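Local coordinates for protein beta-glucuronidase (Dictyoglomus thermophilum, PDB 6XXW) that probably hydrolyses beta-D-glucuronides, as a beta-glucuronidase of glycoside hydrolase family 2 whose assembly holds four chains, at residues Gly153-Ile158 and Gly166-Asn171; His183-Ile188 and Lys315-Val320; Ile321-Phe326 and Leu349-Gln354; Thr445-Thr450 and Cys465-Tyr470; Tyr484-Asp489 and Gly536-Leu541. All coordinates share one frame; numbering follows the deposited sequence.

Contact 1. Residues Gly153-Ile158 and Gly166-Asn171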
# COMPACT_ATOMS: atom_id res chain seq x y z
N GLY A 153 -12.80 32.77 2.81
CA GLY A 153 -13.77 31.79 2.35
C GLY A 153 -15.14 32.38 2.55
O GLY A 153 -15.28 33.54 2.95
N GLU A 154 -16.16 31.56 2.31
CA GLU A 154 -17.53 32.05 2.37
C GLU A 154 -18.48 30.91 2.65
O GLU A 154 -18.38 29.84 2.03
CB GLU A 154 -17.91 32.77 1.07
CG GLU A 154 -17.39 32.11 -0.19
CD GLU A 154 -17.74 32.88 -1.46
OE1 GLU A 154 -18.58 33.81 -1.38
OE2 GLU A 154 -17.19 32.55 -2.54
N LEU A 155 -19.39 31.12 3.59
CA LEU A 155 -20.44 30.15 3.87
C LEU A 155 -21.57 30.39 2.88
O LEU A 155 -22.04 31.53 2.73
CB LEU A 155 -20.92 30.28 5.31
CG LEU A 155 -21.88 29.21 5.85
CD1 LEU A 155 -21.22 27.84 5.83
CD2 LEU A 155 -22.34 29.57 7.26
N LYS A 156 -21.98 29.36 2.16
CA LYS A 156 -23.01 29.51 1.14
C LYS A 156 -24.18 28.59 1.43
O LYS A 156 -24.00 27.44 1.83
CB LYS A 156 -22.47 29.25 -0.26
CG LYS A 156 -21.48 30.30 -0.75
CD LYS A 156 -21.11 30.03 -2.21
CE LYS A 156 -20.10 31.04 -2.73
NZ LYS A 156 -19.75 30.81 -4.17
N VAL A 157 -25.38 29.13 1.22
CA VAL A 157 -26.63 28.40 1.35
C VAL A 157 -26.93 27.73 0.02
O VAL A 157 -26.81 28.36 -1.04
CB VAL A 157 -27.78 29.33 1.77
CG1 VAL A 157 -29.11 28.61 1.74
CG2 VAL A 157 -27.51 29.91 3.15
N ILE A 158 -27.30 26.45 0.06
CA ILE A 158 -27.61 25.69 -1.14
C ILE A 158 -28.95 25.01 -0.88
O ILE A 158 -29.01 23.90 -0.34
CB ILE A 158 -26.53 24.66 -1.49
CG1 ILE A 158 -25.15 25.32 -1.56
CG2 ILE A 158 -26.87 23.97 -2.81
CD1 ILE A 158 -24.12 24.57 -2.39
N GLY A 166 -31.76 23.95 4.66
CA GLY A 166 -30.69 24.15 5.61
C GLY A 166 -29.35 23.61 5.18
O GLY A 166 -28.40 23.69 5.97
N TYR A 167 -29.23 23.06 3.97
CA TYR A 167 -27.93 22.61 3.50
C TYR A 167 -27.01 23.80 3.29
O TYR A 167 -27.36 24.75 2.58
CB TYR A 167 -28.08 21.82 2.20
CG TYR A 167 -26.88 20.97 1.86
CD1 TYR A 167 -25.80 21.49 1.15
CD2 TYR A 167 -26.82 19.64 2.26
CE1 TYR A 167 -24.69 20.70 0.85
CE2 TYR A 167 -25.72 18.84 1.96
CZ TYR A 167 -24.66 19.37 1.25
OH TYR A 167 -23.57 18.58 0.96
N LYS A 168 -25.82 23.76 3.89
CA LYS A 168 -24.88 24.85 3.72
C LYS A 168 -23.48 24.29 3.51
O LYS A 168 -23.18 23.18 3.95
CB LYS A 168 -24.92 25.82 4.92
CG LYS A 168 -24.28 25.30 6.20
CD LYS A 168 -24.64 26.20 7.38
CE LYS A 168 -23.63 26.04 8.51
NZ LYS A 168 -23.69 24.68 9.12
N VAL A 169 -22.65 25.05 2.80
CA VAL A 169 -21.27 24.65 2.54
C VAL A 169 -20.36 25.82 2.86
O VAL A 169 -20.71 26.98 2.63
CB VAL A 169 -21.06 24.17 1.08
CG1 VAL A 169 -21.95 22.97 0.76
CG2 VAL A 169 -21.29 25.30 0.07
N LEU A 170 -19.19 25.52 3.42
CA LEU A 170 -18.15 26.53 3.57
C LEU A 170 -17.24 26.39 2.36
O LEU A 170 -16.53 25.39 2.22
CB LEU A 170 -17.37 26.33 4.87
CG LEU A 170 -16.35 27.42 5.19
CD1 LEU A 170 -17.05 28.75 5.44
CD2 LEU A 170 -15.50 27.01 6.41
N ASN A 171 -17.29 27.37 1.47
CA ASN A 171 -16.42 27.35 0.31
C ASN A 171 -15.12 28.08 0.63
O ASN A 171 -15.12 29.12 1.30
CB ASN A 171 -17.10 27.99 -0.90
CG ASN A 171 -18.16 27.08 -1.51
OD1 ASN A 171 -18.07 25.85 -1.42
ND2 ASN A 171 -19.17 27.67 -2.12
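With chi1 at -172°, Leu155 swings CG to the far side from its backbone N, and its two methyls settle over the partner strand: CD1 lies 3.4 Å from Val169 O and CD2 4.0 Å from Lys168 CE. Lys168 holds CG between its backbone N and carbonyl carbon (chi1 74°), which carries CG, CD and CE obliquely across those methyls before the chain bends and NZ leads off. On the same face, Leu170 CD1 approaches Leu155 CB at 4.2 Å. The other face carries Glu154, Lys156, Val169 and Asn171. There the extended Lys156 chain passes the Asn171 amide at about a right angle, CD reaching ND2 at 3.1 Å, a tight touch between a methylene and a polar nitrogen. Beyond it Ile158 CD1 meets Val169 CG2 at 3.8 Å. Main-chain bonds fasten the strands in the hydrogen-bonded pairs Glu154-Asn171 and Lys156-Val169; Lys156 N to Val169 O is nearly straight, at 2.7 Å. One further bond, Ile158 N to Tyr167 O at 3.0 Å, extends the ladder toward the turn. The hydroxyl of Tyr167 hydrogen-bonds to Asp478 of the second subunit, so this end also belongs to a subunit interface. Two antiparallel strands pairing with each other and joined by the connection 158-167 make a beta hairpin, here projecting from the surface within the sugar-binding region of family 2.

Contact 2. Residues His183-Ile188 and Lys315-Val320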
# COMPACT_ATOMS: atom_id res chain seq x y z
N HIS A 183 -4.87 25.38 18.40
CA HIS A 183 -3.77 24.69 17.73
C HIS A 183 -2.43 24.86 18.44
O HIS A 183 -1.50 24.12 18.15
CB HIS A 183 -3.67 25.19 16.29
CG HIS A 183 -4.81 24.76 15.42
ND1 HIS A 183 -5.17 25.42 14.27
CD2 HIS A 183 -5.65 23.70 15.52
CE1 HIS A 183 -6.19 24.80 13.70
NE2 HIS A 183 -6.50 23.75 14.44
N ARG A 184 -2.31 25.82 19.35
CA ARG A 184 -1.05 26.05 20.04
C ARG A 184 -1.36 26.26 21.52
O ARG A 184 -2.50 26.55 21.89
CB ARG A 184 -0.30 27.24 19.42
CG ARG A 184 0.04 26.98 17.95
CD ARG A 184 0.71 28.15 17.25
NE ARG A 184 0.69 27.94 15.80
CZ ARG A 184 0.77 28.92 14.91
NH1 ARG A 184 0.89 30.18 15.31
NH2 ARG A 184 0.74 28.64 13.61
N PRO A 185 -0.35 26.11 22.38
CA PRO A 185 -0.62 26.01 23.82
C PRO A 185 -1.31 27.23 24.41
O PRO A 185 -1.06 28.37 24.01
CB PRO A 185 0.77 25.81 24.43
CG PRO A 185 1.52 25.06 23.35
CD PRO A 185 1.04 25.71 22.07
N VAL A 186 -2.20 26.97 25.35
CA VAL A 186 -2.78 27.99 26.21
C VAL A 186 -1.96 28.02 27.49
O VAL A 186 -1.76 26.97 28.13
CB VAL A 186 -4.25 27.67 26.53
CG1 VAL A 186 -4.84 28.76 27.43
CG2 VAL A 186 -5.07 27.50 25.24
N VAL A 187 -1.45 29.19 27.87
CA VAL A 187 -0.64 29.27 29.08
C VAL A 187 -1.02 30.52 29.86
O VAL A 187 -1.54 31.50 29.32
CB VAL A 187 0.88 29.26 28.79
CG1 VAL A 187 1.26 28.11 27.84
CG2 VAL A 187 1.32 30.59 28.23
N ILE A 188 -0.75 30.47 31.16
CA ILE A 188 -0.87 31.62 32.05
C ILE A 188 0.52 31.91 32.60
O ILE A 188 1.24 31.00 33.01
CB ILE A 188 -1.88 31.36 33.18
CG1 ILE A 188 -3.25 31.08 32.58
CG2 ILE A 188 -1.99 32.59 34.08
CD1 ILE A 188 -4.34 30.97 33.61
N LYS A 315 -3.62 20.45 12.88
CA LYS A 315 -2.64 21.53 12.95
C LYS A 315 -2.07 21.74 14.34
O LYS A 315 -1.31 22.70 14.56
CB LYS A 315 -3.27 22.84 12.44
CG LYS A 315 -3.87 22.71 11.02
CD LYS A 315 -4.18 24.07 10.41
CE LYS A 315 -3.01 24.61 9.58
NZ LYS A 315 -2.38 23.57 8.70
N GLY A 316 -2.40 20.88 15.30
CA GLY A 316 -1.95 21.09 16.66
C GLY A 316 -0.44 20.98 16.79
O GLY A 316 0.19 20.13 16.17
N LEU A 317 0.13 21.86 17.63
CA LEU A 317 1.55 21.82 17.95
C LEU A 317 1.94 20.48 18.57
O LEU A 317 1.27 19.99 19.49
CB LEU A 317 1.91 22.94 18.93
CG LEU A 317 3.36 22.89 19.41
CD1 LEU A 317 4.24 23.59 18.40
CD2 LEU A 317 3.52 23.54 20.77
N ASP A 318 3.04 19.90 18.09
CA ASP A 318 3.58 18.67 18.69
C ASP A 318 5.09 18.73 18.59
O ASP A 318 5.65 18.71 17.50
CB ASP A 318 3.04 17.43 17.99
CG ASP A 318 3.70 16.15 18.50
OD1 ASP A 318 4.06 16.09 19.69
OD2 ASP A 318 3.85 15.20 17.70
N GLN A 319 5.77 18.81 19.74
CA GLN A 319 7.21 19.00 19.69
C GLN A 319 7.92 17.73 19.22
O GLN A 319 9.01 17.82 18.66
CB GLN A 319 7.74 19.46 21.04
CG GLN A 319 7.39 20.93 21.36
CD GLN A 319 8.22 21.97 20.57
OE1 GLN A 319 8.18 22.02 19.34
NE2 GLN A 319 8.94 22.83 21.30
N VAL A 320 7.31 16.56 19.43
CA VAL A 320 7.89 15.34 18.85
C VAL A 320 7.98 15.47 17.33
O VAL A 320 9.04 15.24 16.74
CB VAL A 320 7.06 14.12 19.26
CG1 VAL A 320 7.48 12.90 18.46
CG2 VAL A 320 7.21 13.85 20.77
O HOH W 1 0.39 24.99 15.30
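His183 and Lys315 meet at the junction between the sugar-binding beta domain and the TIM barrel, just ahead of the helix that Asp318 N-caps. The imidazole presents a face to the lysine: Lys315 CB sits 3.7 Å from the centroid of the His183 ring and only 8° off its normal, a CH-pi contact made by the first methylene. Lys315 CG lies opposite its carbonyl carbon (chi1 -55°) and chi2 is extended, which places CD near His183 CE1; bends at chi3 and chi4 then turn CE and NZ away to Tyr342 and the carbonyl of Glu308. With alanine in place of His183, Lys315 CB would probably lose the ring face it packs on, leaving a gap in the domain junction and the lysine's first methylenes free to shift. The main chain supplies the direct bond: Leu317 N gives its hydrogen to His183 O at 2.8 Å, and Gly316 CA adds a C-H contact to the same oxygen at 3.4 Å. Leu317 extends CG away from its backbone N (chi1 175°), so that CD2 meets the proline ring of Pro185 about at right angles, 3.5 Å from CD. Arg184 sends its guanidinium past the contact to a salt bridge with Glu308. Its NE keeps a link across the junction through one water in the guanidinium plane, which accepts from NE at 3.0 Å and donates to Lys315 O at 2.9 Å.

Contact 3. Residues Ile321-Phe326 and Leu349-Gln354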
# COMPACT_ATOMS: atom_id res chain seq x y z
N ILE A 321 6.88 15.87 16.69
CA ILE A 321 6.86 16.01 15.23
C ILE A 321 7.82 17.11 14.79
O ILE A 321 8.52 16.98 13.77
CB ILE A 321 5.42 16.27 14.75
CG1 ILE A 321 4.62 14.96 14.72
CG2 ILE A 321 5.40 16.93 13.39
CD1 ILE A 321 5.10 13.97 13.66
N ASN A 322 7.91 18.19 15.57
CA ASN A 322 8.76 19.30 15.18
C ASN A 322 10.23 18.89 15.17
O ASN A 322 10.95 19.16 14.21
CB ASN A 322 8.54 20.48 16.12
CG ASN A 322 7.22 21.17 15.90
OD1 ASN A 322 6.55 20.95 14.88
ND2 ASN A 322 6.83 22.03 16.83
N ILE A 323 10.68 18.23 16.23
CA ILE A 323 12.08 17.82 16.30
C ILE A 323 12.36 16.76 15.24
O ILE A 323 13.39 16.81 14.56
CB ILE A 323 12.42 17.37 17.73
CG1 ILE A 323 12.54 18.62 18.62
CG2 ILE A 323 13.73 16.57 17.76
CD1 ILE A 323 12.44 18.34 20.11
N LYS A 324 11.44 15.81 15.06
CA LYS A 324 11.57 14.86 13.96
C LYS A 324 11.75 15.57 12.62
O LYS A 324 12.60 15.20 11.81
CB LYS A 324 10.35 13.94 13.92
CG LYS A 324 10.41 12.93 12.79
CD LYS A 324 11.66 12.05 12.91
CE LYS A 324 11.47 10.73 12.16
NZ LYS A 324 12.59 9.76 12.43
N ASP A 325 10.96 16.62 12.39
CA ASP A 325 11.01 17.30 11.10
C ASP A 325 12.36 17.98 10.90
O ASP A 325 12.92 17.94 9.80
CB ASP A 325 9.87 18.33 11.00
CG ASP A 325 8.51 17.71 10.66
OD1 ASP A 325 8.41 16.47 10.49
OD2 ASP A 325 7.52 18.47 10.57
N PHE A 326 12.90 18.60 11.95
CA PHE A 326 14.19 19.25 11.80
C PHE A 326 15.32 18.24 11.62
O PHE A 326 16.28 18.49 10.89
CB PHE A 326 14.46 20.18 13.00
CG PHE A 326 13.78 21.51 12.86
CD1 PHE A 326 14.34 22.51 12.08
CD2 PHE A 326 12.53 21.73 13.43
CE1 PHE A 326 13.69 23.72 11.93
CE2 PHE A 326 11.88 22.93 13.27
CZ PHE A 326 12.46 23.93 12.51
N LEU A 349 10.08 28.28 15.11
CA LEU A 349 11.13 29.26 14.81
C LEU A 349 12.30 29.16 15.80
O LEU A 349 13.46 29.34 15.40
CB LEU A 349 10.55 30.68 14.80
CG LEU A 349 9.54 30.93 13.68
CD1 LEU A 349 9.18 32.39 13.63
CD2 LEU A 349 10.09 30.49 12.34
N PHE A 350 12.02 28.89 17.08
CA PHE A 350 13.12 28.67 18.03
C PHE A 350 13.95 27.46 17.62
O PHE A 350 15.18 27.47 17.74
CB PHE A 350 12.59 28.49 19.45
CG PHE A 350 12.21 29.78 20.12
CD1 PHE A 350 13.18 30.66 20.58
CD2 PHE A 350 10.87 30.11 20.29
CE1 PHE A 350 12.82 31.86 21.20
CE2 PHE A 350 10.51 31.31 20.89
CZ PHE A 350 11.49 32.18 21.35
N LEU A 351 13.28 26.41 17.12
CA LEU A 351 14.01 25.25 16.62
C LEU A 351 14.80 25.59 15.36
O LEU A 351 15.95 25.16 15.21
CB LEU A 351 13.04 24.09 16.36
CG LEU A 351 12.42 23.44 17.60
CD1 LEU A 351 11.38 22.39 17.19
CD2 LEU A 351 13.53 22.81 18.43
N ALA A 352 14.21 26.37 14.44
CA ALA A 352 14.98 26.74 13.26
C ALA A 352 16.22 27.54 13.65
O ALA A 352 17.29 27.38 13.04
CB ALA A 352 14.11 27.51 12.28
N ASP A 353 16.11 28.38 14.70
CA ASP A 353 17.27 29.08 15.25
C ASP A 353 18.34 28.10 15.72
O ASP A 353 19.54 28.29 15.48
CB ASP A 353 16.87 29.98 16.44
CG ASP A 353 15.89 31.12 16.07
OD1 ASP A 353 15.72 31.49 14.87
OD2 ASP A 353 15.30 31.68 17.03
N GLN A 354 17.93 27.05 16.45
CA GLN A 354 18.87 26.07 16.99
C GLN A 354 19.52 25.23 15.89
O GLN A 354 20.71 24.89 15.98
CB GLN A 354 18.16 25.15 17.99
CG GLN A 354 17.66 25.89 19.24
CD GLN A 354 18.77 26.14 20.21
OE1 GLN A 354 19.74 25.38 20.27
NE2 GLN A 354 18.65 27.22 21.00
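Leu351 meets three residues of 321-326. Its CB stands over one face of the Phe326 ring, 3.9 Å from the centroid in a CH-pi contact and 3.5 Å from CE2. With CG opposite the carbonyl carbon (chi1 -70°), the branch carries CD1 on to Asn322 CB at 3.6 Å and, more loosely, to Ile323 CG1 at 4.2 Å. Next comes Ala352, whose small side chain lets the ring close in on the backbone: Phe326 CE1 lies 3.5 Å from Ala352 CA and 3.8 Å from its CB. A serine at Phe326 would probably open a gap between the helices and leave Leu351 CB and Ala352 without the ring they pack on across the helix pair. Tyr355 and Ile348 also touch the phenylalanine. The segment axes run 10.6 Å apart at 33°, roughly parallel, as befits neighbouring helices of the outer layer of a TIM barrel, here those flanking strand 336-338.

Contact 4. Residues Thr445-Thr450 and Cys465-Tyr470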
# COMPACT_ATOMS: atom_id res chain seq x y z
N THR A 445 9.12 39.07 -0.34
CA THR A 445 8.72 38.39 -1.57
C THR A 445 7.21 38.22 -1.59
O THR A 445 6.49 38.57 -0.64
CB THR A 445 9.42 37.01 -1.72
OG1 THR A 445 9.15 36.45 -3.01
CG2 THR A 445 8.92 36.06 -0.67
N ILE A 446 6.72 37.71 -2.72
CA ILE A 446 5.35 37.22 -2.86
C ILE A 446 5.43 35.99 -3.75
O ILE A 446 6.20 35.97 -4.71
CB ILE A 446 4.38 38.27 -3.44
CG1 ILE A 446 2.96 37.70 -3.48
CG2 ILE A 446 4.80 38.71 -4.87
CD1 ILE A 446 1.88 38.75 -3.74
N VAL A 447 4.67 34.95 -3.42
CA VAL A 447 4.80 33.67 -4.12
C VAL A 447 3.73 33.61 -5.20
O VAL A 447 2.53 33.74 -4.92
CB VAL A 447 4.72 32.47 -3.16
CG1 VAL A 447 4.81 31.16 -3.95
CG2 VAL A 447 5.86 32.54 -2.12
N GLU A 448 4.17 33.45 -6.45
CA GLU A 448 3.34 33.66 -7.63
C GLU A 448 3.08 32.35 -8.35
O GLU A 448 3.99 31.53 -8.49
CB GLU A 448 4.02 34.61 -8.61
CG GLU A 448 4.25 36.01 -8.09
CD GLU A 448 3.12 36.97 -8.48
OE1 GLU A 448 1.97 36.51 -8.66
OE2 GLU A 448 3.40 38.19 -8.60
N ASN A 449 1.86 32.18 -8.86
CA ASN A 449 1.64 31.23 -9.94
C ASN A 449 1.08 31.90 -11.19
O ASN A 449 0.93 31.23 -12.22
CB ASN A 449 0.73 30.06 -9.49
CG ASN A 449 -0.70 30.48 -9.22
OD1 ASN A 449 -1.01 31.67 -9.12
ND2 ASN A 449 -1.59 29.50 -9.09
N THR A 450 0.78 33.20 -11.13
CA THR A 450 0.48 34.02 -12.30
C THR A 450 1.61 33.93 -13.32
O THR A 450 2.77 33.65 -12.98
CB THR A 450 0.28 35.49 -11.86
OG1 THR A 450 -0.77 35.57 -10.88
CG2 THR A 450 -0.10 36.42 -13.02
N CYS A 465 9.45 34.65 -6.25
CA CYS A 465 9.15 33.25 -5.93
C CYS A 465 8.06 32.78 -6.89
O CYS A 465 6.95 33.32 -6.89
CB CYS A 465 8.70 33.10 -4.47
SG CYS A 465 10.01 33.29 -3.23
N VAL A 466 8.36 31.77 -7.70
CA VAL A 466 7.41 31.27 -8.70
C VAL A 466 7.15 29.79 -8.46
O VAL A 466 8.08 29.00 -8.25
CB VAL A 466 7.90 31.52 -10.14
CG1 VAL A 466 9.20 30.80 -10.43
CG2 VAL A 466 6.82 31.13 -11.13
N ASN A 467 5.86 29.43 -8.48
CA ASN A 467 5.40 28.06 -8.38
C ASN A 467 5.13 27.55 -9.79
O ASN A 467 4.38 28.17 -10.54
CB ASN A 467 4.10 27.97 -7.57
CG ASN A 467 4.26 28.43 -6.12
OD1 ASN A 467 5.37 28.68 -5.65
ND2 ASN A 467 3.14 28.52 -5.40
N ARG A 468 5.73 26.40 -10.16
CA ARG A 468 5.52 25.86 -11.50
C ARG A 468 5.32 24.35 -11.44
O ARG A 468 6.04 23.65 -10.71
CB ARG A 468 6.69 26.21 -12.43
CG ARG A 468 6.72 27.70 -12.88
CD ARG A 468 5.44 28.04 -13.64
NE ARG A 468 5.36 29.44 -14.09
CZ ARG A 468 4.48 30.32 -13.62
NH1 ARG A 468 3.63 29.97 -12.66
NH2 ARG A 468 4.45 31.56 -14.10
N TYR A 469 4.36 23.87 -12.22
CA TYR A 469 3.88 22.48 -12.18
C TYR A 469 3.76 21.91 -13.59
O TYR A 469 2.85 21.14 -13.89
CB TYR A 469 2.54 22.41 -11.44
CG TYR A 469 2.71 22.57 -9.93
CD1 TYR A 469 3.11 21.50 -9.14
CD2 TYR A 469 2.49 23.80 -9.32
CE1 TYR A 469 3.28 21.64 -7.76
CE2 TYR A 469 2.65 23.96 -7.94
CZ TYR A 469 3.06 22.87 -7.17
OH TYR A 469 3.22 23.02 -5.81
N TYR A 470 4.68 22.30 -14.48
CA TYR A 470 4.66 21.78 -15.83
C TYR A 470 4.74 20.26 -15.81
O TYR A 470 5.54 19.69 -15.06
CB TYR A 470 5.82 22.36 -16.63
CG TYR A 470 5.82 23.89 -16.75
CD1 TYR A 470 4.77 24.56 -17.37
CD2 TYR A 470 6.88 24.65 -16.26
CE1 TYR A 470 4.77 25.94 -17.49
CE2 TYR A 470 6.89 26.02 -16.38
CZ TYR A 470 5.84 26.66 -17.00
OH TYR A 470 5.84 28.03 -17.12
O HOH W 2 7.55 37.09 -6.70
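Arg468 reaches back across the ends of two parallel strands to grip the chain at Asn449 and Thr450. From CB, its CG lies opposite the carbonyl carbon (chi1 -74°), and a bend at chi2 (-60°) folds CD and the guanidinium back beside the main chain. NE pairs with Asp489 in a salt bridge. Val466 CG2 lies over the centre of one guanidinium face, 3.5 Å above its plane. NH1 divides between two carbonyls, Asn449 O at 3.0 Å and, within its own segment, Asn467 O at 2.9 Å; NH2 takes Thr450 O at 2.9 Å in a nearly straight bond in the guanidinium plane. Both acceptors of 445-450 are met from above their carbonyl planes rather than on a lone pair. Upstream, the strands are joined by Glu448 N to Cys465 O and by Asn467 N to Glu448 O, each 2.8 Å, while a water bridges Ile446 O and Cys465 N. Val447 CG2 packs on Cys465 CB at 3.7 Å, and its CG1 presses against the Asn467 amide, 3.1 Å from OD1, an amide held by Ser504 and Glu416. These neighbours belong to the TIM barrel, at the C-terminal ends of whose strands active sites typically lie; a Tris molecule, probably from the crystallisation liquor, hydrogen-bonds Thr450 and, weakly, Asn449, consistent with a pocket. Three carbonyls and a carboxylate share one guanidinium, probably offsetting its charge and fixing both strand-end loops.

Contact 5. Residues Tyr484-Asp489 and Gly536-Leu541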
# COMPACT_ATOMS: atom_id res chain seq x y z
N TYR A 484 11.84 22.64 -21.99
CA TYR A 484 11.37 23.69 -22.90
C TYR A 484 10.60 24.77 -22.14
O TYR A 484 10.91 25.96 -22.23
CB TYR A 484 10.49 23.05 -23.98
CG TYR A 484 10.04 23.95 -25.12
CD1 TYR A 484 10.78 24.04 -26.29
CD2 TYR A 484 8.85 24.67 -25.04
CE1 TYR A 484 10.36 24.84 -27.36
CE2 TYR A 484 8.42 25.48 -26.10
CZ TYR A 484 9.18 25.56 -27.25
OH TYR A 484 8.77 26.36 -28.31
N GLN A 485 9.59 24.36 -21.37
CA GLN A 485 8.69 25.34 -20.77
C GLN A 485 9.33 26.06 -19.59
O GLN A 485 9.18 27.28 -19.44
CB GLN A 485 7.40 24.64 -20.34
CG GLN A 485 6.67 23.96 -21.49
CD GLN A 485 5.40 23.26 -21.03
OE1 GLN A 485 5.28 22.87 -19.88
NE2 GLN A 485 4.44 23.11 -21.95
N LEU A 486 10.06 25.33 -18.74
CA LEU A 486 10.55 25.94 -17.52
C LEU A 486 11.67 26.92 -17.80
O LEU A 486 11.71 28.01 -17.21
CB LEU A 486 11.01 24.86 -16.53
CG LEU A 486 11.49 25.42 -15.19
CD1 LEU A 486 10.36 26.16 -14.48
CD2 LEU A 486 12.07 24.30 -14.31
N GLU A 487 12.58 26.58 -18.72
CA GLU A 487 13.67 27.50 -19.01
C GLU A 487 13.15 28.78 -19.65
O GLU A 487 13.57 29.88 -19.27
CB GLU A 487 14.71 26.85 -19.92
CG GLU A 487 15.73 27.86 -20.44
CD GLU A 487 17.06 27.24 -20.83
OE1 GLU A 487 18.00 28.01 -21.14
OE2 GLU A 487 17.17 26.00 -20.85
N ARG A 488 12.24 28.66 -20.62
CA ARG A 488 11.65 29.85 -21.23
C ARG A 488 10.95 30.72 -20.19
O ARG A 488 11.07 31.95 -20.22
CB ARG A 488 10.67 29.45 -22.33
CG ARG A 488 11.32 28.95 -23.61
CD ARG A 488 10.38 28.06 -24.42
NE ARG A 488 9.31 28.82 -25.05
CZ ARG A 488 9.44 29.44 -26.23
NH1 ARG A 488 10.59 29.38 -26.88
NH2 ARG A 488 8.42 30.11 -26.74
N ASP A 489 10.19 30.10 -19.29
CA ASP A 489 9.45 30.86 -18.30
C ASP A 489 10.39 31.61 -17.36
O ASP A 489 10.26 32.83 -17.19
CB ASP A 489 8.53 29.93 -17.50
CG ASP A 489 7.56 30.69 -16.62
OD1 ASP A 489 7.04 31.73 -17.07
OD2 ASP A 489 7.29 30.25 -15.50
N GLY A 536 17.55 20.24 -13.00
CA GLY A 536 18.53 20.32 -14.07
C GLY A 536 18.44 21.62 -14.84
O GLY A 536 19.45 22.16 -15.29
N VAL A 537 17.22 22.14 -15.00
CA VAL A 537 17.04 23.45 -15.63
C VAL A 537 17.61 24.55 -14.74
O VAL A 537 18.36 25.42 -15.20
CB VAL A 537 15.56 23.70 -15.94
CG1 VAL A 537 15.34 25.15 -16.35
CG2 VAL A 537 15.06 22.76 -17.01
N LEU A 538 17.28 24.52 -13.44
CA LEU A 538 17.73 25.57 -12.53
C LEU A 538 19.24 25.68 -12.50
O LEU A 538 19.79 26.79 -12.37
CB LEU A 538 17.21 25.30 -11.11
CG LEU A 538 15.71 25.08 -10.94
CD1 LEU A 538 15.39 24.94 -9.45
CD2 LEU A 538 14.91 26.22 -11.57
N ASP A 539 19.95 24.55 -12.63
CA ASP A 539 21.40 24.59 -12.55
C ASP A 539 22.02 25.38 -13.69
O ASP A 539 23.16 25.82 -13.58
CB ASP A 539 21.96 23.17 -12.53
CG ASP A 539 21.70 22.45 -11.22
OD1 ASP A 539 21.43 23.13 -10.21
OD2 ASP A 539 21.75 21.22 -11.22
N ARG A 540 21.29 25.57 -14.78
CA ARG A 540 21.82 26.29 -15.94
C ARG A 540 21.52 27.78 -15.89
O ARG A 540 21.92 28.51 -16.81
CB ARG A 540 21.26 25.67 -17.22
CG ARG A 540 21.67 24.22 -17.34
CD ARG A 540 21.37 23.65 -18.71
NE ARG A 540 19.99 23.22 -18.82
CZ ARG A 540 19.07 23.88 -19.52
NH1 ARG A 540 19.41 24.99 -20.16
NH2 ARG A 540 17.82 23.42 -19.58
N LEU A 541 20.84 28.25 -14.84
CA LEU A 541 20.37 29.63 -14.75
C LEU A 541 21.03 30.30 -13.54
O LEU A 541 20.69 29.99 -12.39
CB LEU A 541 18.85 29.66 -14.64
CG LEU A 541 18.08 28.91 -15.74
CD1 LEU A 541 16.57 28.97 -15.48
CD2 LEU A 541 18.40 29.51 -17.11
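The Arg540 guanidinium offers its edge to Glu487, with OE2 in its plane and the carboxylate turned 44° against it. NH1 donates to OE2 at 2.6 Å on the syn side, somewhat out of the carboxylate plane, in a salt bridge; NH2 adds a weak bond to the same oxygen at 2.9 Å. The other carboxylate oxygen, OE1, is paired with Arg491. Glu487 is nearly extended, with CG turned away from its backbone N (chi1 170°), while Arg540 bends at chi3 to bring its head round crosswise to the acid. Helices 482-497 and 524-538 lie here on the outside of the TIM barrel, the second running into a type I turn, Leu538 to Leu541, from which Arg540 projects. Beneath the ion pair the contact is apolar: Leu486 CD2 rests 3.9 Å from Val537 CB and, more loosely, 4.4 Å from Leu538 CD2. Val537 CG1 bears on the first helix beside Glu487, 4.0 Å from its CB.

Contact 1 is the surface outlier, a hairpin held by main-chain bonds, its nearest atoms about 12 Å from contact 2; contacts 3, 4 and 5 are buried, and contact 2 partly so. Contacts 2 and 3 share helix 319-332, both reach the third subunit and touch through Leu317 CD1 and Asn322 ND2 at 3.4 Å, yet one joins two domains by a CH-pi contact, a main-chain hydrogen bond and a bridging water, the other two helices by apolar contact alone. Contacts 4 and 5 are tied by the salt bridge of Arg468 NE and Asp489 OD2, 2.5 Å, so a polar barrel-strand pair backs onto a helix layer with an ion pair at its exposed margin.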